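Local atomic coordinates of peptidoglycan recognition protein-LC isoform LCx (Drosophila melanogaster, PDB entry 2F2L), a protein that binds a monomeric meso-diaminopimelate-type peptidoglycan fragment between its own domain and a second protein chain, and so probably takes part in sensing bacterial cell walls. Residues 10-15 against 55-60; 31-36 against 98-103; 16-21 against 78-83. All coordinates share one frame; numbering follows the deposited sequence.

Interaction 1 (10-15 against 55-60); sequences GGRPAK and HMDSWG. With MLD (glcnac(beta1-4)-murnac(1,6-anhydro)-L-ala-gamma-D-glu-meso-a2pm-D-ala), chain G.
R12 and K15, from the loop 10-15, pass M56 on the last turns of helix 41-58, and the thioether of M56 is the tightly packed part of this contact. Bent at chi3 (76°), M56 puts its methyl CE against the backbone of the loop, 3.6 Å from P13 O. CE also lies 3.7 Å from K15 CG, the K15 and M56 chains sliding past each other in opposite directions. M56 SD sits 4.1 Å above the guanidinium plane of R12, over its centre. At the edge of the same group D57 meets it tip to tip in a salt bridge, end-on: NH2 of R12 lies 2.8 Å from OD2 of D57 and NH1 of R12 lies 3.2 Å from OD1 of D57, with the two planes 25° apart. S53 gives D57 OD2 a further hydrogen bond.

The other flank is looser and exposed. K15, extended beyond CG, brings NZ to 2.8 Å from M56 O and also bonds W61 O, whereas G60 O stays 3.8 Å from K15 NZ. One residue before M56, H55 turns to the ligand, its NE2 donating to MLD OAG over 2.8 Å.

A buried thioether thus lies between two cationic side chains at the surface: R12 pairs with the D57 carboxylate, while the K15 ammonium bonds carbonyls near the helix end and would probably offset part of their negative charge.

Interaction 2 (31-36 against 98-103); sequences SHTAAE and GISFIG. With MLD (glcnac(beta1-4)-murnac(1,6-anhydro)-L-ala-gamma-D-glu-meso-a2pm-D-ala), chain G.
S31 pairs with S100 and H32 with F101, in parallel register, CA atoms 4.5 Å apart in both pairs. S31 N donates to I99 O at 2.9 Å and S31 O accepts from F101 N, the regular bonding of parallel strands. The S31 hydroxyl makes only a weak bond with S100 OG, and a water lies 2.8 Å from S31 OG.

H32 keeps CG between its backbone N and carbonyl carbon (chi1 63°), and its ring leads away from strand 97-101 to the ligand: NE2 reaches MLD OAC at 2.7 Å, in the plane of the ring, while ND1 is held by F105 N. At T33 the strand has ended but the bonding continues. T33 N donates to F101 O, T33 OG1 accepts from G103 N at 3.0 Å (167° at the hydrogen), and T33 O takes the amide of MLD NAD at 3.0 Å. A34 N adds a weak bond to G103 O, and A35 O receives a CA-H contact from G103, whose backbone angles leave no room for a CB beside the preceding carbonyl O. E36 O finally meets I102 CG2 at 3.9 Å.

Two neighbouring parallel strands of a mixed sheet, the first of which turns at its C-terminal end into a loop that holds the ligand, are characteristic of the N-acetylmuramoyl-L-alanine amidase fold shared by peptidoglycan recognition proteins.

Interaction 3 (16-21 against 78-83); sequences RMLDAQ and EGRGWD. With MLD (glcnac(beta1-4)-murnac(1,6-anhydro)-L-ala-gamma-D-glu-meso-a2pm-D-ala), chain G.
R80 and L18 cross at about a right angle where two loops of the peptidoglycan-recognition (amidase-like) domain meet beside the ligand groove: the loop 16-21, leading toward strand 25-32, and residues 78-83, leaving strand 76-78. Along 78-83 the first side chain to touch is R80. Its aliphatic part runs extended from CG to NE and rests on the L18 branch CD1, which lies 3.8 Å from R80 CD. At its far end the guanidinium meets the carboxylate of the ligand's diaminopimelate arm through both terminal nitrogens, NH1 to MLD OBU at 2.9 Å and NH2 to MLD OBV at 2.9 Å, the former with an N-H...O angle of 175°. R80 NE is bound by I64 O, and V85 O and H63 O take NH1 and NH2; three backbone carbonyls thus hold the guanidinium's orientation in the complex, and this charge pairing is consistent with selectivity for diaminopimelate.

W82 contributes little beyond its carbonyl, near Q21 CG. D83 then closes the contact with its backbone, its side chain turning to K130. Its O takes a CA-H contact from A20 and, at 3.0 Å, a hydrogen bond from Q21 N, which approaches D83 O from 45° above the carbonyl plane.

Interaction 2 is the core contact, its centre 7 Å from that of the chain, whereas interaction 1 is on the surface and interaction 3 partly buried. Their chemistry differs accordingly: backbone bonding between adjacent sheet strands in interaction 2, a salt bridge and carbonyl bonds around a thioether in interaction 1, and an aliphatic crossing of leucine and arginine plus a single backbone hydrogen bond in interaction 3. Segments 10-15 and 16-21 adjoin in sequence, so one loop serves two contacts. Centres of interactions 1 and 2 lie about 17 Å apart, of 2 and 3 about 19 Å; all three reach MLD, interactions 1 and 2 at the sugar acetamido groups, interaction 3 at the diaminopimelate carboxylate.

Interaction 1 (10-15 against 55-60)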
# COMPACT_ATOMS: atom_id res chain seq x y z
N GLY B 10 -8.22 -4.13 -18.81
CA GLY B 10 -7.01 -3.48 -19.30
C GLY B 10 -5.71 -4.00 -18.71
O GLY B 10 -4.70 -3.32 -18.78
N GLY B 11 -5.73 -5.22 -18.17
CA GLY B 11 -4.54 -5.79 -17.53
C GLY B 11 -3.61 -6.51 -18.49
O GLY B 11 -3.96 -6.79 -19.64
N ARG B 12 -2.42 -6.84 -17.99
CA ARG B 12 -1.41 -7.57 -18.75
C ARG B 12 -1.58 -9.07 -18.64
O ARG B 12 -2.10 -9.55 -17.65
CB ARG B 12 -0.04 -7.29 -18.18
CG ARG B 12 0.41 -5.89 -18.29
CD ARG B 12 1.83 -5.80 -17.76
NE ARG B 12 1.85 -5.18 -16.46
CZ ARG B 12 2.90 -5.16 -15.64
NH1 ARG B 12 4.03 -5.80 -15.93
NH2 ARG B 12 2.78 -4.52 -14.49
N PRO B 13 -1.08 -9.82 -19.64
CA PRO B 13 -1.03 -11.26 -19.49
C PRO B 13 0.11 -11.69 -18.58
O PRO B 13 0.98 -10.87 -18.25
CB PRO B 13 -0.81 -11.76 -20.91
CG PRO B 13 -0.13 -10.66 -21.60
CD PRO B 13 -0.56 -9.38 -20.94
N ALA B 14 0.09 -12.96 -18.18
CA ALA B 14 1.16 -13.52 -17.37
C ALA B 14 2.50 -13.45 -18.10
O ALA B 14 2.53 -13.45 -19.33
CB ALA B 14 0.84 -14.97 -17.02
N LYS B 15 3.59 -13.39 -17.34
CA LYS B 15 4.93 -13.29 -17.89
C LYS B 15 5.35 -14.60 -18.52
O LYS B 15 6.15 -14.63 -19.46
CB LYS B 15 5.94 -12.93 -16.80
CG LYS B 15 5.81 -11.53 -16.25
CD LYS B 15 6.85 -11.31 -15.17
CE LYS B 15 6.59 -10.02 -14.42
NZ LYS B 15 7.52 -9.92 -13.26
N HIS B 55 2.16 -6.58 -7.80
CA HIS B 55 2.49 -8.00 -7.78
C HIS B 55 3.55 -8.36 -8.83
O HIS B 55 4.50 -9.08 -8.52
CB HIS B 55 1.21 -8.82 -7.93
CG HIS B 55 0.33 -8.75 -6.72
ND1 HIS B 55 -0.87 -9.42 -6.64
CD2 HIS B 55 0.50 -8.13 -5.53
CE1 HIS B 55 -1.42 -9.19 -5.46
NE2 HIS B 55 -0.60 -8.42 -4.76
N MET B 56 3.41 -7.82 -10.03
CA MET B 56 4.31 -8.19 -11.14
C MET B 56 5.63 -7.39 -11.16
O MET B 56 6.66 -7.93 -11.54
CB MET B 56 3.61 -8.06 -12.50
CG MET B 56 2.47 -9.07 -12.71
SD MET B 56 1.56 -8.88 -14.27
CE MET B 56 2.73 -9.57 -15.44
N ASP B 57 5.57 -6.12 -10.79
CA ASP B 57 6.73 -5.23 -10.88
C ASP B 57 7.43 -5.07 -9.54
O ASP B 57 8.64 -5.22 -9.46
CB ASP B 57 6.32 -3.86 -11.46
CG ASP B 57 5.59 -3.97 -12.79
OD1 ASP B 57 5.90 -4.90 -13.56
OD2 ASP B 57 4.71 -3.13 -13.08
N SER B 58 6.68 -4.76 -8.49
CA SER B 58 7.28 -4.53 -7.18
C SER B 58 7.71 -5.84 -6.49
O SER B 58 8.80 -5.92 -5.94
CB SER B 58 6.35 -3.70 -6.29
OG SER B 58 5.96 -2.48 -6.92
N TRP B 59 6.88 -6.87 -6.53
CA TRP B 59 7.27 -8.19 -6.00
C TRP B 59 7.95 -9.07 -7.03
O TRP B 59 8.64 -10.02 -6.67
CB TRP B 59 6.07 -8.95 -5.43
CG TRP B 59 5.60 -8.47 -4.06
CD1 TRP B 59 4.37 -8.00 -3.75
CD2 TRP B 59 6.35 -8.47 -2.85
NE1 TRP B 59 4.30 -7.68 -2.40
CE2 TRP B 59 5.52 -7.96 -1.83
CE3 TRP B 59 7.67 -8.83 -2.52
CZ2 TRP B 59 5.94 -7.82 -0.51
CZ3 TRP B 59 8.09 -8.69 -1.22
CH2 TRP B 59 7.23 -8.18 -0.22
N GLY B 60 7.71 -8.80 -8.31
CA GLY B 60 8.31 -9.58 -9.37
C GLY B 60 7.62 -10.91 -9.63
O GLY B 60 8.25 -11.84 -10.11
CAA MLD G . -4.39 -4.20 6.45
CAB MLD G . -3.65 -5.48 6.10
OAC MLD G . -4.25 -6.45 5.65
N2 MLD G . -2.34 -5.43 6.29
C2 MLD G . -1.43 -6.55 6.05
C3 MLD G . -0.61 -6.74 7.34
O3 MLD G . -1.44 -7.03 8.48
C4 MLD G . 0.48 -7.79 7.13
O4 MLD G . 1.30 -7.76 8.29
C5 MLD G . 1.32 -7.41 5.91
C6 MLD G . 2.40 -8.44 5.50
O6 MLD G . 3.25 -7.82 4.48
O5 MLD G . 0.45 -7.34 4.79
C1 MLD G . -0.50 -6.26 4.89
O1 MLD G . -1.26 -6.21 3.71
CA4 MLD G . -0.49 -5.72 2.59
CA5 MLD G . -0.20 -4.22 2.58
OA5 MLD G . -0.75 -3.52 1.41
CA6 MLD G . 1.25 -4.21 2.27
OA6 MLD G . 1.31 -4.36 0.87
CA1 MLD G . -0.04 -4.18 0.35
CA2 MLD G . -0.65 -5.58 0.11
NAD MLD G . -1.67 -5.50 -0.96
CAE MLD G . -1.62 -6.26 -2.04
CAF MLD G . -2.75 -6.01 -3.02
OAG MLD G . -0.76 -7.11 -2.26
CA3 MLD G . -1.32 -6.11 1.38
OAH MLD G . -1.44 -7.58 1.36
CAI MLD G . -2.75 -8.07 0.99
CAJ MLD G . -3.66 -8.26 2.18
CAL MLD G . -2.59 -9.42 0.27
OAM MLD G . -3.62 -10.01 -0.05
N MLD G . -1.37 -9.89 0.02
CA MLD G . -1.10 -11.15 -0.68
CB MLD G . -1.03 -10.79 -2.17
C MLD G . 0.28 -11.64 -0.22
O MLD G . 1.26 -10.89 -0.27
NAN MLD G . 0.30 -12.89 0.24
CAO MLD G . 1.50 -13.60 0.74
CAP MLD G . 1.21 -14.30 2.10
OBA MLD G . 1.98 -15.21 2.41
OAQ MLD G . 0.22 -13.95 2.80
CBB MLD G . 1.83 -14.74 -0.22
CBC MLD G . 2.33 -14.30 -1.59
CBD MLD G . 2.71 -15.56 -2.40
OBE MLD G . 2.20 -16.65 -2.16
NBF MLD G . 3.61 -15.37 -3.34
CBG MLD G . 4.08 -16.46 -4.20
CBH MLD G . 4.90 -17.47 -3.37
OBI MLD G . 5.74 -17.08 -2.55
NBJ MLD G . 4.60 -18.75 -3.57
CBK MLD G . 5.28 -19.87 -2.90
CBL MLD G . 5.84 -20.81 -3.97
CBM MLD G . 4.36 -20.70 -1.98
OBO MLD G . 3.12 -20.71 -2.22
OBN MLD G . 4.93 -21.34 -1.05
CBP MLD G . 4.90 -15.85 -5.35
CBQ MLD G . 5.10 -16.85 -6.50
CBR MLD G . 5.78 -16.19 -7.70
CBS MLD G . 5.52 -16.92 -9.02
CBT MLD G . 4.07 -16.67 -9.46
OBV MLD G . 3.81 -15.54 -9.90
OBU MLD G . 3.27 -17.62 -9.36
NBW MLD G . 5.76 -18.35 -8.85

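Interaction 2 (31-36 against 98-103)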
# COMPACT_ATOMS: atom_id res chain seq x y z
N SER B 31 -9.21 -12.55 1.06
CA SER B 31 -8.32 -11.45 1.45
C SER B 31 -8.98 -10.11 1.17
O SER B 31 -10.09 -10.06 0.63
CB SER B 31 -7.00 -11.55 0.68
OG SER B 31 -7.22 -11.50 -0.74
N HIS B 32 -8.31 -9.03 1.55
CA HIS B 32 -8.60 -7.71 0.95
C HIS B 32 -7.31 -7.16 0.34
O HIS B 32 -6.23 -7.69 0.61
CB HIS B 32 -9.22 -6.72 1.98
CG HIS B 32 -8.34 -6.37 3.14
ND1 HIS B 32 -8.74 -5.46 4.10
CD2 HIS B 32 -7.09 -6.75 3.48
CE1 HIS B 32 -7.78 -5.32 5.00
NE2 HIS B 32 -6.76 -6.09 4.64
N THR B 33 -7.42 -6.11 -0.44
CA THR B 33 -6.24 -5.51 -1.07
C THR B 33 -5.48 -4.57 -0.15
O THR B 33 -4.32 -4.24 -0.44
CB THR B 33 -6.60 -4.70 -2.37
OG1 THR B 33 -7.46 -3.61 -2.05
CG2 THR B 33 -7.20 -5.61 -3.44
N ALA B 34 -6.12 -4.14 0.94
CA ALA B 34 -5.58 -3.14 1.89
C ALA B 34 -5.20 -1.79 1.24
O ALA B 34 -4.30 -1.07 1.71
CB ALA B 34 -4.43 -3.71 2.68
N ALA B 35 -5.94 -1.44 0.19
CA ALA B 35 -5.82 -0.13 -0.43
C ALA B 35 -7.22 0.47 -0.52
O ALA B 35 -8.13 0.03 0.21
CB ALA B 35 -5.12 -0.25 -1.79
N GLU B 36 -7.41 1.49 -1.34
CA GLU B 36 -8.70 2.18 -1.37
C GLU B 36 -9.72 1.31 -2.13
O GLU B 36 -9.34 0.54 -3.00
CB GLU B 36 -8.56 3.60 -1.97
CG GLU B 36 -9.83 4.43 -1.84
CD GLU B 36 -9.71 5.88 -2.34
OE1 GLU B 36 -8.58 6.38 -2.59
OE2 GLU B 36 -10.78 6.52 -2.49
N GLY B 98 -7.98 -17.96 -4.35
CA GLY B 98 -7.83 -16.71 -3.61
C GLY B 98 -8.67 -15.60 -4.22
O GLY B 98 -8.49 -15.22 -5.37
N ILE B 99 -9.60 -15.09 -3.44
CA ILE B 99 -10.48 -14.00 -3.83
C ILE B 99 -10.20 -12.80 -2.91
O ILE B 99 -10.20 -12.92 -1.68
CB ILE B 99 -11.96 -14.42 -3.69
CG1 ILE B 99 -12.25 -15.64 -4.57
CG2 ILE B 99 -12.88 -13.27 -4.03
CD1 ILE B 99 -13.53 -16.34 -4.24
N SER B 100 -9.90 -11.65 -3.51
CA SER B 100 -9.60 -10.45 -2.74
C SER B 100 -10.72 -9.43 -2.88
O SER B 100 -11.12 -9.12 -4.00
CB SER B 100 -8.29 -9.82 -3.19
OG SER B 100 -7.84 -8.87 -2.23
N PHE B 101 -11.21 -8.91 -1.76
CA PHE B 101 -12.14 -7.77 -1.80
C PHE B 101 -11.32 -6.51 -2.00
O PHE B 101 -10.35 -6.28 -1.26
CB PHE B 101 -12.95 -7.66 -0.51
CG PHE B 101 -14.10 -8.62 -0.42
CD1 PHE B 101 -13.90 -10.00 -0.53
CD2 PHE B 101 -15.39 -8.15 -0.20
CE1 PHE B 101 -14.97 -10.90 -0.45
CE2 PHE B 101 -16.47 -9.05 -0.11
CZ PHE B 101 -16.24 -10.44 -0.23
N ILE B 102 -11.68 -5.72 -3.02
CA ILE B 102 -10.96 -4.49 -3.32
C ILE B 102 -11.34 -3.48 -2.24
O ILE B 102 -12.53 -3.12 -2.09
CB ILE B 102 -11.29 -3.94 -4.72
CG1 ILE B 102 -10.95 -4.97 -5.81
CG2 ILE B 102 -10.50 -2.66 -4.98
CD1 ILE B 102 -11.37 -4.52 -7.22
N GLY B 103 -10.32 -3.05 -1.49
CA GLY B 103 -10.50 -2.12 -0.40
C GLY B 103 -9.79 -2.54 0.86
O GLY B 103 -8.98 -3.46 0.85
CAA MLD G . -4.39 -4.20 6.45
CAB MLD G . -3.65 -5.48 6.10
OAC MLD G . -4.25 -6.45 5.65
N2 MLD G . -2.34 -5.43 6.29
C2 MLD G . -1.43 -6.55 6.05
C3 MLD G . -0.61 -6.74 7.34
O3 MLD G . -1.44 -7.03 8.48
C4 MLD G . 0.48 -7.79 7.13
O4 MLD G . 1.30 -7.76 8.29
C5 MLD G . 1.32 -7.41 5.91
C6 MLD G . 2.40 -8.44 5.50
O6 MLD G . 3.25 -7.82 4.48
O5 MLD G . 0.45 -7.34 4.79
C1 MLD G . -0.50 -6.26 4.89
O1 MLD G . -1.26 -6.21 3.71
CA4 MLD G . -0.49 -5.72 2.59
CA5 MLD G . -0.20 -4.22 2.58
OA5 MLD G . -0.75 -3.52 1.41
CA6 MLD G . 1.25 -4.21 2.27
OA6 MLD G . 1.31 -4.36 0.87
CA1 MLD G . -0.04 -4.18 0.35
CA2 MLD G . -0.65 -5.58 0.11
NAD MLD G . -1.67 -5.50 -0.96
CAE MLD G . -1.62 -6.26 -2.04
CAF MLD G . -2.75 -6.01 -3.02
OAG MLD G . -0.76 -7.11 -2.26
CA3 MLD G . -1.32 -6.11 1.38
OAH MLD G . -1.44 -7.58 1.36
CAI MLD G . -2.75 -8.07 0.99
CAJ MLD G . -3.66 -8.26 2.18
CAL MLD G . -2.59 -9.42 0.27
OAM MLD G . -3.62 -10.01 -0.05
N MLD G . -1.37 -9.89 0.02
CA MLD G . -1.10 -11.15 -0.68
CB MLD G . -1.03 -10.79 -2.17
C MLD G . 0.28 -11.64 -0.22
O MLD G . 1.26 -10.89 -0.27
NAN MLD G . 0.30 -12.89 0.24
CAO MLD G . 1.50 -13.60 0.74
CAP MLD G . 1.21 -14.30 2.10
OBA MLD G . 1.98 -15.21 2.41
OAQ MLD G . 0.22 -13.95 2.80
CBB MLD G . 1.83 -14.74 -0.22
CBC MLD G . 2.33 -14.30 -1.59
CBD MLD G . 2.71 -15.56 -2.40
OBE MLD G . 2.20 -16.65 -2.16
NBF MLD G . 3.61 -15.37 -3.34
CBG MLD G . 4.08 -16.46 -4.20
CBH MLD G . 4.90 -17.47 -3.37
OBI MLD G . 5.74 -17.08 -2.55
NBJ MLD G . 4.60 -18.75 -3.57
CBK MLD G . 5.28 -19.87 -2.90
CBL MLD G . 5.84 -20.81 -3.97
CBM MLD G . 4.36 -20.70 -1.98
OBO MLD G . 3.12 -20.71 -2.22
OBN MLD G . 4.93 -21.34 -1.05
CBP MLD G . 4.90 -15.85 -5.35
CBQ MLD G . 5.10 -16.85 -6.50
CBR MLD G . 5.78 -16.19 -7.70
CBS MLD G . 5.52 -16.92 -9.02
CBT MLD G . 4.07 -16.67 -9.46
OBV MLD G . 3.81 -15.54 -9.90
OBU MLD G . 3.27 -17.62 -9.36
NBW MLD G . 5.76 -18.35 -8.85
O HOH W 1 -7.06 -14.20 -1.24

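Interaction 3 (16-21 against 78-83)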
# COMPACT_ATOMS: atom_id res chain seq x y z
N ARG B 16 4.83 -15.69 -17.97
CA ARG B 16 5.09 -17.02 -18.47
C ARG B 16 3.88 -17.89 -18.11
O ARG B 16 2.94 -17.42 -17.45
CB ARG B 16 6.36 -17.59 -17.84
CG ARG B 16 6.27 -17.80 -16.33
CD ARG B 16 7.64 -17.77 -15.65
NE ARG B 16 8.38 -19.01 -15.84
CZ ARG B 16 9.65 -19.20 -15.46
NH1 ARG B 16 10.34 -18.23 -14.86
NH2 ARG B 16 10.23 -20.37 -15.68
N MET B 17 3.93 -19.13 -18.56
CA MET B 17 2.85 -20.09 -18.34
C MET B 17 2.75 -20.41 -16.85
O MET B 17 3.75 -20.70 -16.20
CB MET B 17 3.15 -21.36 -19.13
CG MET B 17 1.98 -22.31 -19.28
SD MET B 17 2.47 -23.81 -20.17
CE MET B 17 3.32 -23.15 -21.61
N LEU B 18 1.53 -20.34 -16.31
CA LEU B 18 1.32 -20.62 -14.89
C LEU B 18 1.00 -22.09 -14.68
O LEU B 18 0.56 -22.78 -15.60
CB LEU B 18 0.20 -19.73 -14.34
CG LEU B 18 0.40 -18.22 -14.53
CD1 LEU B 18 -0.75 -17.43 -13.94
CD2 LEU B 18 1.73 -17.76 -13.94
N ASP B 19 1.27 -22.56 -13.46
CA ASP B 19 0.94 -23.92 -13.06
C ASP B 19 -0.57 -24.10 -12.97
O ASP B 19 -1.28 -23.25 -12.43
CB ASP B 19 1.54 -24.26 -11.68
CG ASP B 19 3.06 -24.38 -11.70
OD1 ASP B 19 3.66 -24.53 -12.79
OD2 ASP B 19 3.65 -24.35 -10.60
N ALA B 20 -1.05 -25.23 -13.49
CA ALA B 20 -2.46 -25.57 -13.46
C ALA B 20 -2.83 -26.27 -12.14
O ALA B 20 -2.02 -26.98 -11.54
CB ALA B 20 -2.80 -26.45 -14.63
N GLN B 21 -4.07 -26.06 -11.71
CA GLN B 21 -4.60 -26.69 -10.51
C GLN B 21 -5.26 -28.01 -10.86
O GLN B 21 -5.78 -28.16 -11.96
CB GLN B 21 -5.68 -25.80 -9.88
CG GLN B 21 -5.23 -24.42 -9.53
CD GLN B 21 -5.19 -24.18 -8.03
OE1 GLN B 21 -4.80 -25.06 -7.26
NE2 GLN B 21 -5.58 -22.99 -7.62
N GLU B 78 -11.41 -10.71 -13.01
CA GLU B 78 -10.61 -11.93 -13.13
C GLU B 78 -9.12 -11.65 -12.89
O GLU B 78 -8.59 -10.67 -13.39
CB GLU B 78 -10.79 -12.54 -14.53
CG GLU B 78 -10.08 -13.87 -14.74
CD GLU B 78 -10.11 -14.36 -16.20
OE1 GLU B 78 -9.71 -13.61 -17.14
OE2 GLU B 78 -10.50 -15.53 -16.40
N GLY B 79 -8.46 -12.51 -12.12
CA GLY B 79 -7.01 -12.50 -12.00
C GLY B 79 -6.47 -13.69 -12.77
O GLY B 79 -6.51 -13.74 -14.02
N ARG B 80 -5.97 -14.68 -12.03
CA ARG B 80 -5.52 -15.92 -12.65
C ARG B 80 -6.67 -16.86 -13.04
O ARG B 80 -6.45 -17.82 -13.77
CB ARG B 80 -4.52 -16.63 -11.74
CG ARG B 80 -3.28 -15.81 -11.53
CD ARG B 80 -2.28 -16.48 -10.63
NE ARG B 80 -1.19 -15.56 -10.30
CZ ARG B 80 0.08 -15.89 -10.03
NH1 ARG B 80 0.49 -17.15 -10.06
NH2 ARG B 80 0.94 -14.93 -9.75
N GLY B 81 -7.89 -16.57 -12.55
CA GLY B 81 -9.06 -17.44 -12.79
C GLY B 81 -9.06 -18.73 -11.99
O GLY B 81 -8.23 -18.90 -11.09
N TRP B 82 -9.98 -19.64 -12.32
CA TRP B 82 -10.18 -20.92 -11.58
C TRP B 82 -9.06 -21.95 -11.75
O TRP B 82 -8.84 -22.77 -10.84
CB TRP B 82 -11.48 -21.62 -12.01
CG TRP B 82 -12.74 -20.85 -11.79
CD1 TRP B 82 -13.54 -20.28 -12.74
CD2 TRP B 82 -13.37 -20.58 -10.54
NE1 TRP B 82 -14.62 -19.67 -12.16
CE2 TRP B 82 -14.53 -19.83 -10.80
CE3 TRP B 82 -13.06 -20.90 -9.21
CZ2 TRP B 82 -15.38 -19.38 -9.78
CZ3 TRP B 82 -13.91 -20.44 -8.19
CH2 TRP B 82 -15.05 -19.70 -8.49
N ASP B 83 -8.41 -21.95 -12.91
CA ASP B 83 -7.59 -23.08 -13.36
C ASP B 83 -6.09 -23.00 -13.04
O ASP B 83 -5.37 -23.94 -13.33
CB ASP B 83 -7.71 -23.23 -14.89
CG ASP B 83 -9.12 -23.59 -15.34
OD1 ASP B 83 -10.01 -23.80 -14.50
OD2 ASP B 83 -9.33 -23.69 -16.56
CAA MLD G . -4.39 -4.20 6.45
CAB MLD G . -3.65 -5.48 6.10
OAC MLD G . -4.25 -6.45 5.65
N2 MLD G . -2.34 -5.43 6.29
C2 MLD G . -1.43 -6.55 6.05
C3 MLD G . -0.61 -6.74 7.34
O3 MLD G . -1.44 -7.03 8.48
C4 MLD G . 0.48 -7.79 7.13
O4 MLD G . 1.30 -7.76 8.29
C5 MLD G . 1.32 -7.41 5.91
C6 MLD G . 2.40 -8.44 5.50
O6 MLD G . 3.25 -7.82 4.48
O5 MLD G . 0.45 -7.34 4.79
C1 MLD G . -0.50 -6.26 4.89
O1 MLD G . -1.26 -6.21 3.71
CA4 MLD G . -0.49 -5.72 2.59
CA5 MLD G . -0.20 -4.22 2.58
OA5 MLD G . -0.75 -3.52 1.41
CA6 MLD G . 1.25 -4.21 2.27
OA6 MLD G . 1.31 -4.36 0.87
CA1 MLD G . -0.04 -4.18 0.35
CA2 MLD G . -0.65 -5.58 0.11
NAD MLD G . -1.67 -5.50 -0.96
CAE MLD G . -1.62 -6.26 -2.04
CAF MLD G . -2.75 -6.01 -3.02
OAG MLD G . -0.76 -7.11 -2.26
CA3 MLD G . -1.32 -6.11 1.38
OAH MLD G . -1.44 -7.58 1.36
CAI MLD G . -2.75 -8.07 0.99
CAJ MLD G . -3.66 -8.26 2.18
CAL MLD G . -2.59 -9.42 0.27
OAM MLD G . -3.62 -10.01 -0.05
N MLD G . -1.37 -9.89 0.02
CA MLD G . -1.10 -11.15 -0.68
CB MLD G . -1.03 -10.79 -2.17
C MLD G . 0.28 -11.64 -0.22
O MLD G . 1.26 -10.89 -0.27
NAN MLD G . 0.30 -12.89 0.24
CAO MLD G . 1.50 -13.60 0.74
CAP MLD G . 1.21 -14.30 2.10
OBA MLD G . 1.98 -15.21 2.41
OAQ MLD G . 0.22 -13.95 2.80
CBB MLD G . 1.83 -14.74 -0.22
CBC MLD G . 2.33 -14.30 -1.59
CBD MLD G . 2.71 -15.56 -2.40
OBE MLD G . 2.20 -16.65 -2.16
NBF MLD G . 3.61 -15.37 -3.34
CBG MLD G . 4.08 -16.46 -4.20
CBH MLD G . 4.90 -17.47 -3.37
OBI MLD G . 5.74 -17.08 -2.55
NBJ MLD G . 4.60 -18.75 -3.57
CBK MLD G . 5.28 -19.87 -2.90
CBL MLD G . 5.84 -20.81 -3.97
CBM MLD G . 4.36 -20.70 -1.98
OBO MLD G . 3.12 -20.71 -2.22
OBN MLD G . 4.93 -21.34 -1.05
CBP MLD G . 4.90 -15.85 -5.35
CBQ MLD G . 5.10 -16.85 -6.50
CBR MLD G . 5.78 -16.19 -7.70
CBS MLD G . 5.52 -16.92 -9.02
CBT MLD G . 4.07 -16.67 -9.46
OBV MLD G . 3.81 -15.54 -9.90
OBU MLD G . 3.27 -17.62 -9.36
NBW MLD G . 5.76 -18.35 -8.85